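PDB 5GKD: AlyGC from Glaciecola chathamensis, which cleaves the polysaccharide alginate as a lyase of polysaccharide lyase family 6, probably with the help of a bound calcium ion. Local coordinates for residues V128-H139 and S159-Y170. Numbering follows the deposited sequence.
Sequences VYGRHNRFDHNH and SQQNHHRIDHNY. With PO4 (phosphate ion), chain G.
Asp167 OD2 is gripped by two donors, Arg134 NH2 across the strands and ND1 of the adjacent His168. The bond from His168 ND1 to Asp167 OD2 is 2.6 Å long and uses the anti lone pair. Arg134 NH2 meets Asp167 OD2 on the syn side at 3.0 Å. Arg134 also gives NE to Asp167 OD1 (2.9 Å), a side-on, two-nitrogen salt bridge. Its chain is fully extended, with CG anti to the backbone N (chi1 -173°), which carries the guanidinium out to the carboxylate. Arg165 runs alongside and stacks flat on it, planes 11° apart. Asp136, Asp167 and, on Arg165, Glu202 probably offset the two like charges. A leucine in place of Arg134 would probably leave Asp167 without its cross-strand charge partner and Arg165 without its stacking mate. His168 CB lies over the His137 ring face. Asn169 ND2 donates to Phe135 O (2.8 Å), while its OD1 accepts from Asn138 N. At the other end, His164 ND1 accepts from Asn133 N (3.0 Å), and Val128 CG1 sits over the ring. Like residues stacked in register on parallel strands of successive coils are characteristic of the right-handed parallel beta-helix of pectate-lyase-like enzymes.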
ATOM      1  N   VAL A 128     -13.727  27.514  -9.180  1.00 19.91           N
ATOM      2  CA  VAL A 128     -14.089  28.845  -9.662  1.00 17.74           C
ATOM      3  C   VAL A 128     -13.415  29.890  -8.784  1.00 17.67           C
ATOM      4  O   VAL A 128     -13.491  29.817  -7.552  1.00 18.52           O
ATOM      5  CB  VAL A 128     -15.616  29.042  -9.673  1.00 16.82           C
ATOM      6  CG1 VAL A 128     -15.985  30.233 -10.562  1.00 14.70           C
ATOM      7  CG2 VAL A 128     -16.304  27.808 -10.183  1.00 18.27           C
ATOM      8  N   TYR A 129     -12.758  30.861  -9.410  1.00 17.45           N
ATOM      9  CA  TYR A 129     -12.208  32.029  -8.723  1.00 19.69           C
ATOM     10  C   TYR A 129     -12.747  33.290  -9.391  1.00 18.77           C
ATOM     11  O   TYR A 129     -13.503  33.224 -10.358  1.00 19.42           O
ATOM     12  CB  TYR A 129     -10.674  32.041  -8.743  1.00 17.98           C
ATOM     13  CG  TYR A 129     -10.010  30.795  -8.185  1.00 21.77           C
ATOM     14  CD1 TYR A 129      -9.943  29.621  -8.925  1.00 18.66           C
ATOM     15  CD2 TYR A 129      -9.462  30.799  -6.919  1.00 19.94           C
ATOM     16  CE1 TYR A 129      -9.341  28.492  -8.406  1.00 23.57           C
ATOM     17  CE2 TYR A 129      -8.865  29.681  -6.401  1.00 24.07           C
ATOM     18  CZ  TYR A 129      -8.804  28.533  -7.138  1.00 26.78           C
ATOM     19  OH  TYR A 129      -8.201  27.423  -6.603  1.00 33.88           O
ATOM     20  N   GLY A 130     -12.338  34.455  -8.887  1.00 18.28           N
ATOM     21  CA  GLY A 130     -12.718  35.677  -9.563  1.00 17.13           C
ATOM     22  C   GLY A 130     -14.184  36.019  -9.345  1.00 19.65           C
ATOM     23  O   GLY A 130     -14.790  35.656  -8.332  1.00 19.32           O
ATOM     24  N   ARG A 131     -14.766  36.725 -10.320  1.00 21.27           N
ATOM     25  CA  ARG A 131     -16.124  37.238 -10.197  1.00 20.43           C
ATOM     26  C   ARG A 131     -16.856  37.139 -11.524  1.00 20.75           C
ATOM     27  O   ARG A 131     -16.256  37.242 -12.599  1.00 23.37           O
ATOM     28  CB  ARG A 131     -16.140  38.708  -9.724  1.00 21.52           C
ATOM     29  CG  ARG A 131     -15.692  38.916  -8.293  1.00 23.11           C
ATOM     30  CD  ARG A 131     -15.851  40.373  -7.840  1.00 22.48           C
ATOM     31  NE  ARG A 131     -15.432  40.526  -6.448  1.00 21.37           N
ATOM     32  CZ  ARG A 131     -15.180  41.690  -5.858  1.00 29.68           C
ATOM     33  NH1 ARG A 131     -15.297  42.830  -6.530  1.00 31.80           N
ATOM     34  NH2 ARG A 131     -14.790  41.715  -4.598  1.00 27.08           N
ATOM     35  N   HIS A 132     -18.170  36.967 -11.432  1.00 20.11           N
ATOM     36  CA  HIS A 132     -19.067  37.003 -12.592  1.00 22.01           C
ATOM     37  C   HIS A 132     -18.725  35.942 -13.635  1.00 22.37           C
ATOM     38  O   HIS A 132     -18.871  36.161 -14.830  1.00 22.34           O
ATOM     39  CB  HIS A 132     -19.079  38.390 -13.222  1.00 22.52           C
ATOM     40  CG  HIS A 132     -19.533  39.456 -12.279  1.00 26.50           C
ATOM     41  ND1 HIS A 132     -20.839  39.556 -11.852  1.00 25.10           N
ATOM     42  CD2 HIS A 132     -18.850  40.444 -11.648  1.00 23.42           C
ATOM     43  CE1 HIS A 132     -20.943  40.574 -11.017  1.00 25.27           C
ATOM     44  NE2 HIS A 132     -19.749  41.117 -10.864  1.00 25.04           N
ATOM     45  N   ASN A 133     -18.306  34.774 -13.182  1.00 20.93           N
ATOM     46  CA  ASN A 133     -18.129  33.649 -14.080  1.00 20.23           C
ATOM     47  C   ASN A 133     -19.404  32.816 -14.179  1.00 21.67           C
ATOM     48  O   ASN A 133     -20.323  32.927 -13.364  1.00 21.47           O
ATOM     49  CB  ASN A 133     -16.948  32.802 -13.617  1.00 17.29           C
ATOM     50  CG  ASN A 133     -15.639  33.544 -13.779  1.00 20.14           C
ATOM     51  OD1 ASN A 133     -15.477  34.280 -14.749  1.00 18.94           O
ATOM     52  ND2 ASN A 133     -14.717  33.383 -12.831  1.00 18.12           N
ATOM     53  N   ARG A 134     -19.442  31.957 -15.194  1.00 19.40           N
ATOM     54  CA  ARG A 134     -20.571  31.070 -15.413  1.00 19.16           C
ATOM     55  C   ARG A 134     -20.073  29.680 -15.781  1.00 20.10           C
ATOM     56  O   ARG A 134     -19.165  29.531 -16.606  1.00 19.84           O
ATOM     57  CB  ARG A 134     -21.495  31.603 -16.514  1.00 19.32           C
ATOM     58  CG  ARG A 134     -22.770  30.787 -16.663  1.00 22.20           C
ATOM     59  CD  ARG A 134     -23.737  31.409 -17.662  1.00 21.44           C
ATOM     60  NE  ARG A 134     -24.841  30.516 -17.929  1.00 20.73           N
ATOM     61  CZ  ARG A 134     -25.665  30.629 -18.958  1.00 23.33           C
ATOM     62  NH1 ARG A 134     -25.505  31.622 -19.819  1.00 23.52           N
ATOM     63  NH2 ARG A 134     -26.645  29.752 -19.125  1.00 22.49           N
ATOM     64  N   PHE A 135     -20.666  28.668 -15.162  1.00 18.96           N
ATOM     65  CA  PHE A 135     -20.386  27.270 -15.473  1.00 19.47           C
ATOM     66  C   PHE A 135     -21.729  26.586 -15.744  1.00 18.13           C
ATOM     67  O   PHE A 135     -22.472  26.269 -14.805  1.00 18.37           O
ATOM     68  CB  PHE A 135     -19.617  26.624 -14.322  1.00 16.78           C
ATOM     69  CG  PHE A 135     -19.192  25.216 -14.583  1.00 17.41           C
ATOM     70  CD1 PHE A 135     -17.972  24.942 -15.192  1.00 17.38           C
ATOM     71  CD2 PHE A 135     -19.990  24.156 -14.180  1.00 19.03           C
ATOM     72  CE1 PHE A 135     -17.573  23.635 -15.428  1.00 16.77           C
ATOM     73  CE2 PHE A 135     -19.589  22.854 -14.394  1.00 18.03           C
ATOM     74  CZ  PHE A 135     -18.383  22.594 -15.017  1.00 16.50           C
ATOM     75  N   ASP A 136     -22.037  26.357 -17.026  1.00 17.98           N
ATOM     76  CA  ASP A 136     -23.378  25.955 -17.433  1.00 19.23           C
ATOM     77  C   ASP A 136     -23.360  24.896 -18.531  1.00 20.60           C
ATOM     78  O   ASP A 136     -22.429  24.821 -19.334  1.00 19.20           O
ATOM     79  CB  ASP A 136     -24.180  27.161 -17.929  1.00 16.74           C
ATOM     80  CG  ASP A 136     -23.643  27.691 -19.241  1.00 20.60           C
ATOM     81  OD1 ASP A 136     -22.692  28.481 -19.194  1.00 22.43           O
ATOM     82  OD2 ASP A 136     -24.143  27.297 -20.318  1.00 22.66           O
ATOM     83  N   HIS A 137     -24.432  24.089 -18.564  1.00 20.28           N
ATOM     84  CA  HIS A 137     -24.630  23.053 -19.580  1.00 16.06           C
ATOM     85  C   HIS A 137     -23.410  22.138 -19.689  1.00 20.73           C
ATOM     86  O   HIS A 137     -23.037  21.688 -20.771  1.00 18.36           O
ATOM     87  CB  HIS A 137     -24.993  23.665 -20.945  1.00 18.05           C
ATOM     88  CG  HIS A 137     -26.311  24.392 -20.950  1.00 22.74           C
ATOM     89  ND1 HIS A 137     -26.432  25.728 -20.611  1.00 21.13           N
ATOM     90  CD2 HIS A 137     -27.569  23.961 -21.225  1.00 18.81           C
ATOM     91  CE1 HIS A 137     -27.702  26.089 -20.685  1.00 17.61           C
ATOM     92  NE2 HIS A 137     -28.412  25.038 -21.054  1.00 24.26           N
ATOM     93  N   ASN A 138     -22.794  21.833 -18.553  1.00 20.95           N
ATOM     94  CA  ASN A 138     -21.677  20.904 -18.517  1.00 20.61           C
ATOM     95  C   ASN A 138     -22.134  19.533 -18.006  1.00 19.66           C
ATOM     96  O   ASN A 138     -23.274  19.346 -17.561  1.00 16.57           O
ATOM     97  CB  ASN A 138     -20.537  21.482 -17.670  1.00 15.85           C
ATOM     98  CG  ASN A 138     -20.017  22.778 -18.234  1.00 19.89           C
ATOM     99  OD1 ASN A 138     -19.499  22.816 -19.355  1.00 20.86           O
ATOM    100  ND2 ASN A 138     -20.161  23.858 -17.474  1.00 18.57           N
ATOM    101  N   HIS A 139     -21.223  18.563 -18.089  1.00 16.43           N
ATOM    102  CA  HIS A 139     -21.552  17.153 -17.861  1.00 15.89           C
ATOM    103  C   HIS A 139     -20.372  16.521 -17.123  1.00 20.90           C
ATOM    104  O   HIS A 139     -19.339  16.225 -17.738  1.00 19.01           O
ATOM    105  CB  HIS A 139     -21.840  16.482 -19.201  1.00 18.40           C
ATOM    106  CG  HIS A 139     -22.101  15.009 -19.142  1.00 18.02           C
ATOM    107  ND1 HIS A 139     -23.140  14.421 -19.832  1.00 18.40           N
ATOM    108  CD2 HIS A 139     -21.424  13.997 -18.548  1.00 15.44           C
ATOM    109  CE1 HIS A 139     -23.115  13.114 -19.635  1.00 18.84           C
ATOM    110  NE2 HIS A 139     -22.076  12.830 -18.867  1.00 18.82           N
ATOM    111  N   SER A 159     -12.149  37.106  -5.179  1.00 21.70           N
ATOM    112  CA  SER A 159     -12.995  35.961  -5.484  1.00 23.08           C
ATOM    113  C   SER A 159     -14.281  35.935  -4.656  1.00 23.61           C
ATOM    114  O   SER A 159     -15.149  35.097  -4.910  1.00 19.49           O
ATOM    115  CB  SER A 159     -12.206  34.663  -5.264  1.00 18.85           C
ATOM    116  OG  SER A 159     -11.202  34.504  -6.250  1.00 22.26           O
ATOM    117  N   GLN A 160     -14.418  36.826  -3.679  1.00 21.96           N
ATOM    118  CA  GLN A 160     -15.641  36.960  -2.911  1.00 21.24           C
ATOM    119  C   GLN A 160     -16.617  37.858  -3.666  1.00 20.56           C
ATOM    120  O   GLN A 160     -16.275  38.456  -4.681  1.00 25.79           O
ATOM    121  CB  GLN A 160     -15.320  37.506  -1.520  1.00 21.10           C
ATOM    122  CG  GLN A 160     -14.424  36.569  -0.726  1.00 20.89           C
ATOM    123  CD  GLN A 160     -13.695  37.289   0.394  1.00 21.27           C
ATOM    124  OE1 GLN A 160     -14.007  38.430   0.704  1.00 25.91           O
ATOM    125  NE2 GLN A 160     -12.715  36.636   0.981  1.00 17.84           N
ATOM    126  N   GLN A 161     -17.851  37.924  -3.178  1.00 22.27           N
ATOM    127  CA  GLN A 161     -18.916  38.710  -3.812  1.00 23.98           C
ATOM    128  C   GLN A 161     -18.926  38.491  -5.325  1.00 22.12           C
ATOM    129  O   GLN A 161     -18.881  39.431  -6.123  1.00 21.27           O
ATOM    130  CB  GLN A 161     -18.770  40.193  -3.473  1.00 24.79           C
ATOM    131  CG  GLN A 161     -18.682  40.455  -1.992  1.00 24.02           C
ATOM    132  CD  GLN A 161     -18.590  41.917  -1.660  1.00 31.59           C
ATOM    133  OE1 GLN A 161     -19.481  42.690  -1.997  1.00 36.77           O
ATOM    134  NE2 GLN A 161     -17.502  42.313  -0.996  1.00 30.40           N
ATOM    135  N   ASN A 162     -18.966  37.222  -5.716  1.00 22.75           N
ATOM    136  CA  ASN A 162     -18.673  36.869  -7.098  1.00 20.50           C
ATOM    137  C   ASN A 162     -19.893  36.901  -8.003  1.00 21.37           C
ATOM    138  O   ASN A 162     -19.751  37.173  -9.193  1.00 18.46           O
ATOM    139  CB  ASN A 162     -18.025  35.479  -7.163  1.00 19.40           C
ATOM    140  CG  ASN A 162     -18.742  34.440  -6.279  1.00 20.79           C
ATOM    141  OD1 ASN A 162     -19.865  34.024  -6.580  1.00 17.79           O
ATOM    142  ND2 ASN A 162     -18.087  34.025  -5.192  1.00 15.58           N
ATOM    143  N   HIS A 163     -21.079  36.602  -7.483  1.00 21.43           N
ATOM    144  CA  HIS A 163     -22.272  36.438  -8.317  1.00 22.97           C
ATOM    145  C   HIS A 163     -22.066  35.390  -9.404  1.00 22.04           C
ATOM    146  O   HIS A 163     -22.662  35.482 -10.480  1.00 26.68           O
ATOM    147  CB  HIS A 163     -22.715  37.775  -8.939  1.00 26.21           C
ATOM    148  CG  HIS A 163     -23.118  38.787  -7.921  1.00 23.08           C
ATOM    149  ND1 HIS A 163     -24.366  38.801  -7.341  1.00 25.20           N
ATOM    150  CD2 HIS A 163     -22.416  39.779  -7.329  1.00 24.75           C
ATOM    151  CE1 HIS A 163     -24.425  39.780  -6.458  1.00 22.40           C
ATOM    152  NE2 HIS A 163     -23.256  40.387  -6.432  1.00 21.72           N
ATOM    153  N   HIS A 164     -21.230  34.390  -9.134  1.00 20.47           N
ATOM    154  CA  HIS A 164     -21.050  33.298 -10.079  1.00 19.11           C
ATOM    155  C   HIS A 164     -22.382  32.608 -10.327  1.00 21.64           C
ATOM    156  O   HIS A 164     -23.239  32.538  -9.445  1.00 23.93           O
ATOM    157  CB  HIS A 164     -20.036  32.271  -9.550  1.00 20.97           C
ATOM    158  CG  HIS A 164     -18.620  32.763  -9.501  1.00 19.20           C
ATOM    159  ND1 HIS A 164     -18.073  33.574 -10.467  1.00 19.05           N
ATOM    160  CD2 HIS A 164     -17.635  32.539  -8.597  1.00 19.45           C
ATOM    161  CE1 HIS A 164     -16.810  33.826 -10.167  1.00 17.72           C
ATOM    162  NE2 HIS A 164     -16.526  33.224  -9.026  1.00 19.43           N
ATOM    163  N   ARG A 165     -22.560  32.103 -11.540  1.00 22.49           N
ATOM    164  CA  ARG A 165     -23.776  31.405 -11.932  1.00 19.38           C
ATOM    165  C   ARG A 165     -23.442  29.974 -12.352  1.00 20.26           C
ATOM    166  O   ARG A 165     -22.630  29.759 -13.261  1.00 18.44           O
ATOM    167  CB  ARG A 165     -24.486  32.153 -13.056  1.00 19.20           C
ATOM    168  CG  ARG A 165     -25.770  31.478 -13.483  1.00 23.80           C
ATOM    169  CD  ARG A 165     -26.517  32.223 -14.594  1.00 25.32           C
ATOM    170  NE  ARG A 165     -27.711  31.470 -14.959  1.00 28.74           N
ATOM    171  CZ  ARG A 165     -28.375  31.598 -16.101  1.00 26.74           C
ATOM    172  NH1 ARG A 165     -27.973  32.465 -17.024  1.00 25.15           N
ATOM    173  NH2 ARG A 165     -29.440  30.844 -16.312  1.00 27.69           N
ATOM    174  N   ILE A 166     -24.068  29.002 -11.691  1.00 17.08           N
ATOM    175  CA  ILE A 166     -23.838  27.582 -11.944  1.00 18.88           C
ATOM    176  C   ILE A 166     -25.183  26.962 -12.294  1.00 17.07           C
ATOM    177  O   ILE A 166     -26.024  26.756 -11.412  1.00 19.95           O
ATOM    178  CB  ILE A 166     -23.190  26.892 -10.737  1.00 17.45           C
ATOM    179  CG1 ILE A 166     -21.873  27.596 -10.383  1.00 18.59           C
ATOM    180  CG2 ILE A 166     -23.032  25.386 -10.996  1.00 16.76           C
ATOM    181  CD1 ILE A 166     -21.308  27.251  -9.020  1.00 16.89           C
ATOM    182  N   ASP A 167     -25.408  26.682 -13.578  1.00 18.96           N
ATOM    183  CA  ASP A 167     -26.767  26.398 -14.006  1.00 18.84           C
ATOM    184  C   ASP A 167     -26.789  25.350 -15.103  1.00 19.92           C
ATOM    185  O   ASP A 167     -25.856  25.238 -15.895  1.00 18.36           O
ATOM    186  CB  ASP A 167     -27.482  27.668 -14.493  1.00 21.50           C
ATOM    187  CG  ASP A 167     -26.881  28.231 -15.765  1.00 21.01           C
ATOM    188  OD1 ASP A 167     -25.899  28.975 -15.665  1.00 22.17           O
ATOM    189  OD2 ASP A 167     -27.389  27.936 -16.867  1.00 22.14           O
ATOM    190  N   HIS A 168     -27.884  24.587 -15.133  1.00 18.59           N
ATOM    191  CA  HIS A 168     -28.166  23.631 -16.202  1.00 18.15           C
ATOM    192  C   HIS A 168     -27.064  22.599 -16.378  1.00 18.08           C
ATOM    193  O   HIS A 168     -26.848  22.105 -17.481  1.00 20.10           O
ATOM    194  CB  HIS A 168     -28.408  24.353 -17.530  1.00 21.63           C
ATOM    195  CG  HIS A 168     -29.622  25.219 -17.528  1.00 19.37           C
ATOM    196  ND1 HIS A 168     -29.573  26.569 -17.252  1.00 24.75           N
ATOM    197  CD2 HIS A 168     -30.924  24.924 -17.747  1.00 20.42           C
ATOM    198  CE1 HIS A 168     -30.792  27.069 -17.318  1.00 22.07           C
ATOM    199  NE2 HIS A 168     -31.628  26.090 -17.612  1.00 22.78           N
ATOM    200  N   ASN A 169     -26.349  22.261 -15.318  1.00 18.21           N
ATOM    201  CA  ASN A 169     -25.315  21.245 -15.407  1.00 16.19           C
ATOM    202  C   ASN A 169     -25.891  19.877 -15.070  1.00 21.97           C
ATOM    203  O   ASN A 169     -26.844  19.752 -14.288  1.00 20.63           O
ATOM    204  CB  ASN A 169     -24.160  21.565 -14.471  1.00 16.63           C
ATOM    205  CG  ASN A 169     -23.456  22.848 -14.855  1.00 18.26           C
ATOM    206  OD1 ASN A 169     -22.817  22.913 -15.900  1.00 18.65           O
ATOM    207  ND2 ASN A 169     -23.575  23.875 -14.017  1.00 14.59           N
ATOM    208  N   TYR A 170     -25.337  18.851 -15.701  1.00 20.00           N
ATOM    209  CA  TYR A 170     -25.621  17.469 -15.338  1.00 16.46           C
ATOM    210  C   TYR A 170     -24.507  17.008 -14.420  1.00 16.44           C
ATOM    211  O   TYR A 170     -23.374  16.797 -14.863  1.00 18.06           O
ATOM    212  CB  TYR A 170     -25.731  16.567 -16.561  1.00 17.03           C
ATOM    213  CG  TYR A 170     -25.940  15.087 -16.232  1.00 17.72           C
ATOM    214  CD1 TYR A 170     -27.079  14.653 -15.558  1.00 16.12           C
ATOM    215  CD2 TYR A 170     -25.009  14.133 -16.625  1.00 14.17           C
ATOM    216  CE1 TYR A 170     -27.276  13.308 -15.269  1.00 17.32           C
ATOM    217  CE2 TYR A 170     -25.190  12.799 -16.349  1.00 16.61           C
ATOM    218  CZ  TYR A 170     -26.318  12.387 -15.660  1.00 18.94           C
ATOM    219  OH  TYR A 170     -26.481  11.053 -15.385  1.00 18.98           O
TER
HETATM  220  P   PO4 G 803      -5.735  26.856  -3.725  1.00 45.79           P
HETATM  221  O1  PO4 G 803      -6.856  27.790  -4.119  1.00 36.93           O
HETATM  222  O2  PO4 G 803      -4.415  27.262  -4.349  1.00 33.96           O
HETATM  223  O3  PO4 G 803      -6.120  25.464  -4.167  1.00 40.38           O
HETATM  224  O4  PO4 G 803      -5.552  26.881  -2.226  1.00 47.84           O
HETATM  225  O   HOH W   1     -22.631  37.844 -12.880  1.00 38.37           O
HETATM  226  O   HOH W   2     -21.930  35.226 -13.384  1.00 30.24           O